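Local structure of nucleoporin nup120 (Schizosaccharomyces pombe, 4GQ2) at residues A[421-426]-A[502-507]; A[435-440]-A[508-513]; A[474-479]-A[497-502]. The protein serves as a structural component of the nuclear pore complex, the assembly that also offers docking sites to transiently associated nuclear transport factors. All blocks are in the same frame, centred on the assembly; numbering follows the deposited sequence.

Contact 1: residues A[421-426]-A[502-507]; sequences EIWLQH and EWERFA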
loop_
_atom_site.group_PDB
_atom_site.type_symbol
_atom_site.label_atom_id
_atom_site.label_comp_id
_atom_site.label_asym_id
_atom_site.label_seq_id
_atom_site.Cartn_x
_atom_site.Cartn_y
_atom_site.Cartn_z
ATOM N N GLU A 421 2.351 9.194 -10.433
ATOM C CA GLU A 421 2.514 8.568 -9.114
ATOM C C GLU A 421 1.322 8.840 -8.201
ATOM O O GLU A 421 0.766 7.910 -7.611
ATOM C CB GLU A 421 3.791 9.042 -8.431
ATOM C CG GLU A 421 5.074 8.656 -9.146
ATOM C CD GLU A 421 6.160 9.704 -8.959
ATOM O OE1 GLU A 421 6.311 10.606 -9.834
ATOM O OE2 GLU A 421 6.853 9.629 -7.923
ATOM N N ILE A 422 0.918 10.106 -8.111
ATOM C CA ILE A 422 -0.164 10.515 -7.202
ATOM C C ILE A 422 -1.524 9.957 -7.615
ATOM O O ILE A 422 -2.252 9.406 -6.778
ATOM C CB ILE A 422 -0.240 12.048 -7.046
ATOM C CG1 ILE A 422 1.070 12.590 -6.451
ATOM C CG2 ILE A 422 -1.438 12.436 -6.189
ATOM C CD1 ILE A 422 1.269 14.082 -6.650
ATOM N N TRP A 423 -1.856 10.076 -8.899
ATOM C CA TRP A 423 -3.125 9.530 -9.409
ATOM C C TRP A 423 -3.202 8.029 -9.317
ATOM O O TRP A 423 -4.249 7.478 -9.005
ATOM C CB TRP A 423 -3.377 9.979 -10.840
ATOM C CG TRP A 423 -4.149 11.269 -10.948
ATOM C CD1 TRP A 423 -3.706 12.488 -11.456
ATOM C CD2 TRP A 423 -5.549 11.506 -10.558
ATOM N NE1 TRP A 423 -4.707 13.436 -11.405
ATOM C CE2 TRP A 423 -5.833 12.914 -10.875
ATOM C CE3 TRP A 423 -6.551 10.729 -9.987
ATOM C CZ2 TRP A 423 -7.068 13.491 -10.621
ATOM C CZ3 TRP A 423 -7.797 11.323 -9.741
ATOM C CH2 TRP A 423 -8.046 12.671 -10.054
ATOM N N LEU A 424 -2.089 7.353 -9.585
ATOM C CA LEU A 424 -2.040 5.898 -9.506
ATOM C C LEU A 424 -2.284 5.447 -8.066
ATOM O O LEU A 424 -3.096 4.553 -7.825
ATOM C CB LEU A 424 -0.696 5.382 -10.008
ATOM C CG LEU A 424 -0.514 3.883 -10.219
ATOM C CD1 LEU A 424 -1.282 3.431 -11.454
ATOM C CD2 LEU A 424 0.966 3.534 -10.344
ATOM N N GLN A 425 -1.598 6.079 -7.113
ATOM C CA GLN A 425 -1.830 5.790 -5.700
ATOM C C GLN A 425 -3.300 5.946 -5.327
ATOM O O GLN A 425 -3.892 5.042 -4.739
ATOM C CB GLN A 425 -0.963 6.664 -4.794
ATOM C CG GLN A 425 0.218 5.925 -4.185
ATOM C CD GLN A 425 0.321 6.108 -2.672
ATOM O OE1 GLN A 425 1.237 5.587 -2.034
ATOM N NE2 GLN A 425 -0.625 6.842 -2.093
ATOM N N HIS A 426 -3.884 7.078 -5.708
ATOM C CA HIS A 426 -5.275 7.381 -5.411
ATOM C C HIS A 426 -6.255 6.375 -5.966
ATOM O O HIS A 426 -7.190 5.968 -5.279
ATOM C CB HIS A 426 -5.630 8.787 -5.893
ATOM C CG HIS A 426 -7.097 9.109 -5.774
ATOM N ND1 HIS A 426 -7.949 8.991 -6.810
ATOM C CD2 HIS A 426 -7.859 9.518 -4.683
ATOM C CE1 HIS A 426 -9.190 9.320 -6.408
ATOM N NE2 HIS A 426 -9.134 9.643 -5.106
ATOM N N GLU A 502 -6.328 13.332 -18.237
ATOM C CA GLU A 502 -6.517 11.947 -18.648
ATOM C C GLU A 502 -6.639 11.030 -17.423
ATOM O O GLU A 502 -7.537 10.189 -17.357
ATOM C CB GLU A 502 -5.399 11.485 -19.587
ATOM C CG GLU A 502 -5.669 10.147 -20.271
ATOM C CD GLU A 502 -6.870 10.152 -21.212
ATOM O OE1 GLU A 502 -7.073 9.143 -21.911
ATOM O OE2 GLU A 502 -7.617 11.146 -21.266
ATOM N N TRP A 503 -5.749 11.203 -16.452
ATOM C CA TRP A 503 -5.850 10.448 -15.194
ATOM C C TRP A 503 -7.184 10.685 -14.546
ATOM O O TRP A 503 -7.861 9.739 -14.153
ATOM C CB TRP A 503 -4.728 10.830 -14.246
ATOM C CG TRP A 503 -3.419 10.119 -14.491
ATOM C CD1 TRP A 503 -2.247 10.651 -15.010
ATOM C CD2 TRP A 503 -3.106 8.717 -14.213
ATOM N NE1 TRP A 503 -1.261 9.700 -15.071
ATOM C CE2 TRP A 503 -1.710 8.521 -14.606
ATOM C CE3 TRP A 503 -3.817 7.641 -13.685
ATOM C CZ2 TRP A 503 -1.076 7.291 -14.481
ATOM C CZ3 TRP A 503 -3.169 6.411 -13.560
ATOM C CH2 TRP A 503 -1.832 6.242 -13.948
ATOM N N GLU A 504 -7.593 11.951 -14.456
ATOM C CA GLU A 504 -8.895 12.292 -13.904
ATOM C C GLU A 504 -10.060 11.570 -14.581
ATOM O O GLU A 504 -10.932 11.021 -13.892
ATOM C CB GLU A 504 -9.138 13.796 -13.932
ATOM C CG GLU A 504 -10.467 14.191 -13.298
ATOM C CD GLU A 504 -10.502 15.641 -12.879
ATOM O OE1 GLU A 504 -10.230 16.513 -13.733
ATOM O OE2 GLU A 504 -10.806 15.903 -11.695
ATOM N N ARG A 505 -10.072 11.563 -15.912
ATOM C CA ARG A 505 -11.139 10.888 -16.657
ATOM C C ARG A 505 -11.179 9.413 -16.308
ATOM O O ARG A 505 -12.249 8.845 -16.082
ATOM C CB ARG A 505 -10.948 11.035 -18.169
ATOM C CG ARG A 505 -11.383 12.374 -18.725
ATOM C CD ARG A 505 -11.091 12.490 -20.218
ATOM N NE ARG A 505 -10.938 13.897 -20.575
ATOM C CZ ARG A 505 -9.784 14.482 -20.891
ATOM N NH1 ARG A 505 -8.654 13.777 -20.949
ATOM N NH2 ARG A 505 -9.769 15.779 -21.175
ATOM N N PHE A 506 -10.001 8.797 -16.270
ATOM C CA PHE A 506 -9.901 7.388 -15.953
ATOM C C PHE A 506 -10.451 7.103 -14.551
ATOM O O PHE A 506 -11.221 6.156 -14.365
ATOM C CB PHE A 506 -8.461 6.899 -16.085
ATOM C CG PHE A 506 -8.333 5.422 -15.957
ATOM C CD1 PHE A 506 -8.656 4.591 -17.023
ATOM C CD2 PHE A 506 -7.931 4.849 -14.754
ATOM C CE1 PHE A 506 -8.557 3.213 -16.900
ATOM C CE2 PHE A 506 -7.833 3.470 -14.623
ATOM C CZ PHE A 506 -8.146 2.650 -15.699
ATOM N N ALA A 507 -10.076 7.944 -13.587
ATOM C CA ALA A 507 -10.548 7.815 -12.210
ATOM C C ALA A 507 -12.059 7.962 -12.125
ATOM O O ALA A 507 -12.716 7.224 -11.379
ATOM C CB ALA A 507 -9.854 8.824 -11.306
#
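Two nearly parallel helical turns, 421-426 and 502-507, lie with their short axes 6° apart, joining helices 419-428 and 492-515 of the helical insertion between strands 390-395 and 520-525 of the beta-propeller domain; two tryptophans bridge the 10.4 Å between them. The indole planes of Trp423 and Trp503 are parallel to within 1°, but the side chains slide past each other in opposite directions, so far that the five-membered rings barely overlap, with centroids 5.2 Å apart. Trp503 CB makes a CH-pi contact over one face of Trp423, 3.5 Å from the centroid of its five-membered ring, and Trp423 CB lies close to Trp503 CD2. A second CH-pi contact sets Glu504 CA over the same face, above the six-membered ring. Apolar contacts follow: Ala507 CB meets Trp423 CZ3 at 3.6 Å, while Leu424, its CG anti to the backbone N (chi1 -170°), brings CD1 to within 3.8 Å of Trp503 CH2. No hydrogen bond crosses the pair; the indole NE1 of Trp503 bonds to Ser420 OG, just before 421-426. Tyr500, a turn earlier on the same helix 492-515, meets Trp423 edge-to-face, and Val471 and Ile475 of helix 464-478 pack on Trp503.

Contact 2: residues A[435-440]-A[508-513]; sequences ESIQVA and KLVAYL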
loop_
_atom_site.group_PDB
_atom_site.type_symbol
_atom_site.label_atom_id
_atom_site.label_comp_id
_atom_site.label_asym_id
_atom_site.label_seq_id
_atom_site.Cartn_x
_atom_site.Cartn_y
_atom_site.Cartn_z
ATOM N N GLU A 435 -12.171 -5.181 -10.833
ATOM C CA GLU A 435 -12.865 -5.323 -12.114
ATOM C C GLU A 435 -13.169 -3.984 -12.770
ATOM O O GLU A 435 -12.966 -3.832 -13.974
ATOM C CB GLU A 435 -14.128 -6.174 -11.993
ATOM C CG GLU A 435 -13.848 -7.662 -11.866
ATOM C CD GLU A 435 -13.519 -8.075 -10.441
ATOM O OE1 GLU A 435 -13.735 -7.264 -9.512
ATOM O OE2 GLU A 435 -13.056 -9.216 -10.246
ATOM N N SER A 436 -13.619 -3.015 -11.973
ATOM C CA SER A 436 -13.919 -1.675 -12.480
ATOM C C SER A 436 -12.702 -1.013 -13.119
ATOM O O SER A 436 -12.837 -0.299 -14.111
ATOM C CB SER A 436 -14.496 -0.791 -11.382
ATOM O OG SER A 436 -13.525 -0.531 -10.393
ATOM N N ILE A 437 -11.517 -1.274 -12.567
ATOM C CA ILE A 437 -10.269 -0.778 -13.160
ATOM C C ILE A 437 -9.983 -1.496 -14.484
ATOM O O ILE A 437 -9.665 -0.848 -15.492
ATOM C CB ILE A 437 -9.066 -0.871 -12.185
ATOM C CG1 ILE A 437 -9.303 0.010 -10.944
ATOM C CG2 ILE A 437 -7.768 -0.471 -12.873
ATOM C CD1 ILE A 437 -8.232 -0.090 -9.870
ATOM N N GLN A 438 -10.130 -2.823 -14.484
ATOM C CA GLN A 438 -9.900 -3.627 -15.687
ATOM C C GLN A 438 -10.832 -3.244 -16.828
ATOM O O GLN A 438 -10.394 -3.078 -17.963
ATOM C CB GLN A 438 -10.058 -5.116 -15.391
ATOM C CG GLN A 438 -9.021 -5.681 -14.447
ATOM C CD GLN A 438 -9.351 -7.085 -13.992
ATOM O OE1 GLN A 438 -10.492 -7.537 -14.097
ATOM N NE2 GLN A 438 -8.348 -7.788 -13.486
ATOM N N VAL A 439 -12.119 -3.108 -16.524
ATOM C CA VAL A 439 -13.099 -2.710 -17.535
ATOM C C VAL A 439 -12.866 -1.276 -17.995
ATOM O O VAL A 439 -12.909 -1.002 -19.191
ATOM C CB VAL A 439 -14.549 -2.922 -17.053
ATOM C CG1 VAL A 439 -15.542 -2.310 -18.031
ATOM C CG2 VAL A 439 -14.821 -4.410 -16.891
ATOM N N ALA A 440 -12.597 -0.371 -17.054
ATOM C CA ALA A 440 -12.227 1.000 -17.402
ATOM C C ALA A 440 -10.997 1.032 -18.314
ATOM O O ALA A 440 -10.942 1.807 -19.268
ATOM C CB ALA A 440 -11.977 1.815 -16.152
ATOM N N LYS A 508 -12.608 8.901 -12.894
ATOM C CA LYS A 508 -14.065 9.096 -12.955
ATOM C C LYS A 508 -14.785 7.881 -13.531
ATOM O O LYS A 508 -15.824 7.478 -13.020
ATOM C CB LYS A 508 -14.436 10.353 -13.748
ATOM C CG LYS A 508 -14.401 11.635 -12.931
ATOM C CD LYS A 508 -15.227 12.725 -13.602
ATOM C CE LYS A 508 -15.278 14.003 -12.776
ATOM N NZ LYS A 508 -14.045 14.829 -12.916
ATOM N N LEU A 509 -14.223 7.291 -14.581
ATOM C CA LEU A 509 -14.810 6.092 -15.173
ATOM C C LEU A 509 -14.795 4.924 -14.189
ATOM O O LEU A 509 -15.797 4.221 -14.036
ATOM C CB LEU A 509 -14.096 5.718 -16.473
ATOM C CG LEU A 509 -14.652 4.505 -17.227
ATOM C CD1 LEU A 509 -16.173 4.579 -17.376
ATOM C CD2 LEU A 509 -13.950 4.329 -18.577
ATOM N N VAL A 510 -13.658 4.739 -13.522
ATOM C CA VAL A 510 -13.509 3.692 -12.527
ATOM C C VAL A 510 -14.553 3.839 -11.418
ATOM O O VAL A 510 -15.303 2.900 -11.145
ATOM C CB VAL A 510 -12.085 3.678 -11.940
ATOM C CG1 VAL A 510 -12.016 2.774 -10.715
ATOM C CG2 VAL A 510 -11.094 3.214 -12.992
ATOM N N ALA A 511 -14.611 5.019 -10.802
ATOM C CA ALA A 511 -15.602 5.305 -9.760
ATOM C C ALA A 511 -17.028 5.171 -10.274
ATOM O O ALA A 511 -17.911 4.726 -9.538
ATOM C CB ALA A 511 -15.384 6.694 -9.157
ATOM N N TYR A 512 -17.252 5.544 -11.534
ATOM C CA TYR A 512 -18.595 5.487 -12.121
ATOM C C TYR A 512 -19.074 4.046 -12.284
ATOM O O TYR A 512 -20.203 3.711 -11.928
ATOM C CB TYR A 512 -18.658 6.239 -13.460
ATOM C CG TYR A 512 -19.948 6.025 -14.219
ATOM C CD1 TYR A 512 -21.120 6.714 -13.872
ATOM C CD2 TYR A 512 -20.001 5.126 -15.283
ATOM C CE1 TYR A 512 -22.303 6.507 -14.573
ATOM C CE2 TYR A 512 -21.173 4.912 -15.985
ATOM C CZ TYR A 512 -22.320 5.598 -15.632
ATOM O OH TYR A 512 -23.467 5.358 -16.350
ATOM N N LEU A 513 -18.205 3.199 -12.818
ATOM C CA LEU A 513 -18.525 1.789 -12.980
ATOM C C LEU A 513 -18.674 1.105 -11.633
ATOM O O LEU A 513 -19.627 0.346 -11.420
ATOM C CB LEU A 513 -17.441 1.090 -13.794
ATOM C CG LEU A 513 -17.280 1.513 -15.255
ATOM C CD1 LEU A 513 -16.129 0.728 -15.849
ATOM C CD2 LEU A 513 -18.556 1.282 -16.051
#
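Helices 434-443 and 492-515, in an alpha-helical insertion of the beta-propeller domain of this nucleoporin, cross here at 128° with their short axes only 8.5 Å apart. Small residues at the crossing, Ser436 and Ala440, permit this closeness and face Val510, which straddles the two with its methyl groups. Its CG1, anti to the backbone N (chi1 169°), points to Ser436 OG at 3.6 Å and also meets Ile437 CG1, the two branched chains crossing obliquely. Its CG2, beside the backbone N, turns to Ala440 CB instead. Ala440 CB is thus met by two residues of the same helix, since Leu509 brings CG to 3.9 Å from it and sets CD2 near Ala440 CA. One turn on, Leu513 reaches out with CG anti to its carbonyl carbon (chi1 -66°); its CD1 lies 3.8 Å from Val439 CG1, the two side chains crossing obliquely. No hydrogen bond crosses the interface, and contact is mostly between apolar groups. The hydroxyl of Ser436, placed between its own backbone N and carbonyl carbon, hydrogen-bonds to Ser433 O, so the buried oxygen is satisfied within its own part of the chain. Phe51 of helix 46-55 packs on Ser436 and Val439. The same Leu513 CD1 also lies 3.9 Å from the backbone atom Ser436 O.

Contact 3: residues A[474-479]-A[497-502]; sequences SIVSTI and RLLYNE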
loop_
_atom_site.group_PDB
_atom_site.type_symbol
_atom_site.label_atom_id
_atom_site.label_comp_id
_atom_site.label_asym_id
_atom_site.label_seq_id
_atom_site.Cartn_x
_atom_site.Cartn_y
_atom_site.Cartn_z
ATOM N N SER A 474 -0.892 2.856 -20.358
ATOM C CA SER A 474 -1.899 3.213 -21.345
ATOM C C SER A 474 -2.290 4.699 -21.287
ATOM O O SER A 474 -2.617 5.288 -22.314
ATOM C CB SER A 474 -3.127 2.314 -21.216
ATOM O OG SER A 474 -3.888 2.660 -20.080
ATOM N N ILE A 475 -2.261 5.295 -20.095
ATOM C CA ILE A 475 -2.488 6.736 -19.951
ATOM C C ILE A 475 -1.307 7.561 -20.469
ATOM O O ILE A 475 -1.503 8.535 -21.200
ATOM C CB ILE A 475 -2.835 7.114 -18.500
ATOM C CG1 ILE A 475 -4.327 6.918 -18.280
ATOM C CG2 ILE A 475 -2.479 8.569 -18.205
ATOM C CD1 ILE A 475 -4.677 6.520 -16.869
ATOM N N VAL A 476 -0.089 7.153 -20.107
ATOM C CA VAL A 476 1.130 7.845 -20.548
ATOM C C VAL A 476 1.282 7.788 -22.075
ATOM O O VAL A 476 1.783 8.725 -22.683
ATOM C CB VAL A 476 2.386 7.323 -19.793
ATOM C CG1 VAL A 476 3.682 7.874 -20.377
ATOM C CG2 VAL A 476 2.296 7.713 -18.328
ATOM N N SER A 477 0.810 6.706 -22.688
ATOM C CA SER A 477 0.923 6.513 -24.138
ATOM C C SER A 477 -0.041 7.381 -24.956
ATOM O O SER A 477 0.217 7.650 -26.118
ATOM C CB SER A 477 0.713 5.042 -24.495
ATOM O OG SER A 477 -0.640 4.682 -24.305
ATOM N N THR A 478 -1.148 7.807 -24.351
ATOM C CA THR A 478 -2.127 8.630 -25.061
ATOM C C THR A 478 -1.788 10.113 -25.031
ATOM O O THR A 478 -2.333 10.888 -25.814
ATOM C CB THR A 478 -3.569 8.458 -24.517
ATOM O OG1 THR A 478 -3.605 8.755 -23.116
ATOM C CG2 THR A 478 -4.089 7.052 -24.759
ATOM N N ILE A 479 -0.901 10.518 -24.127
ATOM C CA ILE A 479 -0.642 11.945 -23.937
ATOM C C ILE A 479 0.639 12.388 -24.626
ATOM O O ILE A 479 1.717 11.865 -24.359
ATOM C CB ILE A 479 -0.651 12.348 -22.441
ATOM C CG1 ILE A 479 -1.880 11.764 -21.723
ATOM C CG2 ILE A 479 -0.611 13.860 -22.290
ATOM C CD1 ILE A 479 -3.214 12.066 -22.389
ATOM N N ARG A 497 -0.886 19.380 -17.618
ATOM C CA ARG A 497 -2.335 19.580 -17.559
ATOM C C ARG A 497 -3.100 18.465 -18.282
ATOM O O ARG A 497 -4.082 17.923 -17.745
ATOM C CB ARG A 497 -2.711 20.964 -18.111
ATOM C CG ARG A 497 -4.170 21.356 -17.910
ATOM C CD ARG A 497 -4.506 22.683 -18.593
ATOM N NE ARG A 497 -4.430 22.596 -20.054
ATOM C CZ ARG A 497 -5.410 22.156 -20.844
ATOM N NH1 ARG A 497 -6.577 21.763 -20.336
ATOM N NH2 ARG A 497 -5.220 22.108 -22.154
ATOM N N LEU A 498 -2.647 18.107 -19.485
ATOM C CA LEU A 498 -3.321 17.059 -20.258
ATOM C C LEU A 498 -3.157 15.677 -19.610
ATOM O O LEU A 498 -4.101 14.889 -19.583
ATOM C CB LEU A 498 -2.837 17.038 -21.716
ATOM C CG LEU A 498 -3.133 18.233 -22.634
ATOM C CD1 LEU A 498 -2.367 18.067 -23.937
ATOM C CD2 LEU A 498 -4.621 18.398 -22.918
ATOM N N LEU A 499 -1.966 15.390 -19.087
ATOM C CA LEU A 499 -1.731 14.146 -18.348
ATOM C C LEU A 499 -2.663 14.054 -17.130
ATOM O O LEU A 499 -3.273 13.011 -16.887
ATOM C CB LEU A 499 -0.256 14.022 -17.927
ATOM C CG LEU A 499 0.245 12.740 -17.236
ATOM C CD1 LEU A 499 0.127 11.510 -18.125
ATOM C CD2 LEU A 499 1.685 12.901 -16.768
ATOM N N TYR A 500 -2.782 15.154 -16.389
ATOM C CA TYR A 500 -3.643 15.219 -15.205
ATOM C C TYR A 500 -5.086 14.895 -15.576
ATOM O O TYR A 500 -5.739 14.077 -14.914
ATOM C CB TYR A 500 -3.565 16.610 -14.547
ATOM C CG TYR A 500 -4.364 16.737 -13.264
ATOM C CD1 TYR A 500 -5.747 16.923 -13.291
ATOM C CD2 TYR A 500 -3.738 16.651 -12.024
ATOM C CE1 TYR A 500 -6.482 17.016 -12.120
ATOM C CE2 TYR A 500 -4.461 16.757 -10.847
ATOM C CZ TYR A 500 -5.830 16.944 -10.899
ATOM O OH TYR A 500 -6.541 17.037 -9.725
ATOM N N ASN A 501 -5.573 15.531 -16.641
ATOM C CA ASN A 501 -6.963 15.370 -17.082
ATOM C C ASN A 501 -7.285 13.965 -17.571
ATOM O O ASN A 501 -8.392 13.462 -17.354
ATOM C CB ASN A 501 -7.317 16.396 -18.170
ATOM C CG ASN A 501 -7.319 17.829 -17.655
ATOM O OD1 ASN A 501 -7.331 18.083 -16.446
ATOM N ND2 ASN A 501 -7.315 18.775 -18.578
ATOM N N GLU A 502 -6.328 13.332 -18.237
ATOM C CA GLU A 502 -6.517 11.947 -18.648
ATOM C C GLU A 502 -6.639 11.030 -17.423
ATOM O O GLU A 502 -7.537 10.189 -17.357
ATOM C CB GLU A 502 -5.399 11.485 -19.587
ATOM C CG GLU A 502 -5.669 10.147 -20.271
ATOM C CD GLU A 502 -6.870 10.152 -21.212
ATOM O OE1 GLU A 502 -7.073 9.143 -21.911
ATOM O OE2 GLU A 502 -7.617 11.146 -21.266
#
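Ile479, where the chain has left the helical conformation at the end of 474-479, carries much of this contact, in which helix 464-478 crosses 497-502 at 140° with short axes 9.8 Å apart. Both helices belong to the insertion between strands 390-395 and 520-525 of the beta-propeller domain. The CA-CB bond of Ile479 points at the opposing helix. From CB the side chain forks. The CG2 branch, anti to the backbone N, descends on the helix backbone, meeting Leu499 N at 3.8 Å and, beside it, Leu498 CB. The other branch leaves through CG1, anti to the carbonyl carbon (chi1 -47°), which is equally near Leu499 CD1 and Glu502 CB, 4.1 Å from each; the Ile479 and Leu499 chains cross at about a right angle. At the tip, CD1 is folded back (chi2 -52°) and settles on the aliphatic part of Glu502, 3.6 Å from Glu502 CB and slightly farther from its CG. The forked isoleucine thus spans a full turn of the partner, from Leu498 to Glu502.

One turn earlier, Ile475 uses its branches differently: CG2 touches Leu499 CD1 at 3.9 Å and CG1 approaches Glu502 CG. Leu499 gets there with CG anti to the backbone N, its CD1 touching both isoleucines. Glu502 bends at chi2, so that its methylenes face the isoleucines while its carboxylate lies by Thr478 and OE2 forms a salt bridge with Arg505 NH1. Thr478 OG1 hydrogen-bonds to Ile475 O at 2.9 Å, from above the carbonyl plane; that same oxygen also takes the backbone N-H of Thr478. Ser477 OG bonds likewise to Ser474 O.

Further along helix 492-515, Trp503 and Phe506 pack on Ile475, whereas Ser420 of helix 419-428 touches both Val476 and Leu499, placing that third helix beside the crossing.

Overall arrangement
All three contacts use helix 492-515, which in turn meets helix 464-478 (contact 3), helix 419-428 (contact 1) and helix 434-443 (contact 2). Contact 2 is the buried one; contacts 1 and 3 are only partly buried, and contact 3 lies farthest from the chain's centre. Chemistry follows place: small and branched aliphatic groups at the close crossing of contact 2, parallel indoles in contact 1, and in contact 3 isoleucines lying against the aliphatic part of a charged side chain. Contacts 1 and 3 share Glu502 and touch through Trp503 and Ile475; contacts 1 and 2 touch through Phe506 and Ala440. Contacts 2 and 3, with centres about 17 Å apart, do not touch.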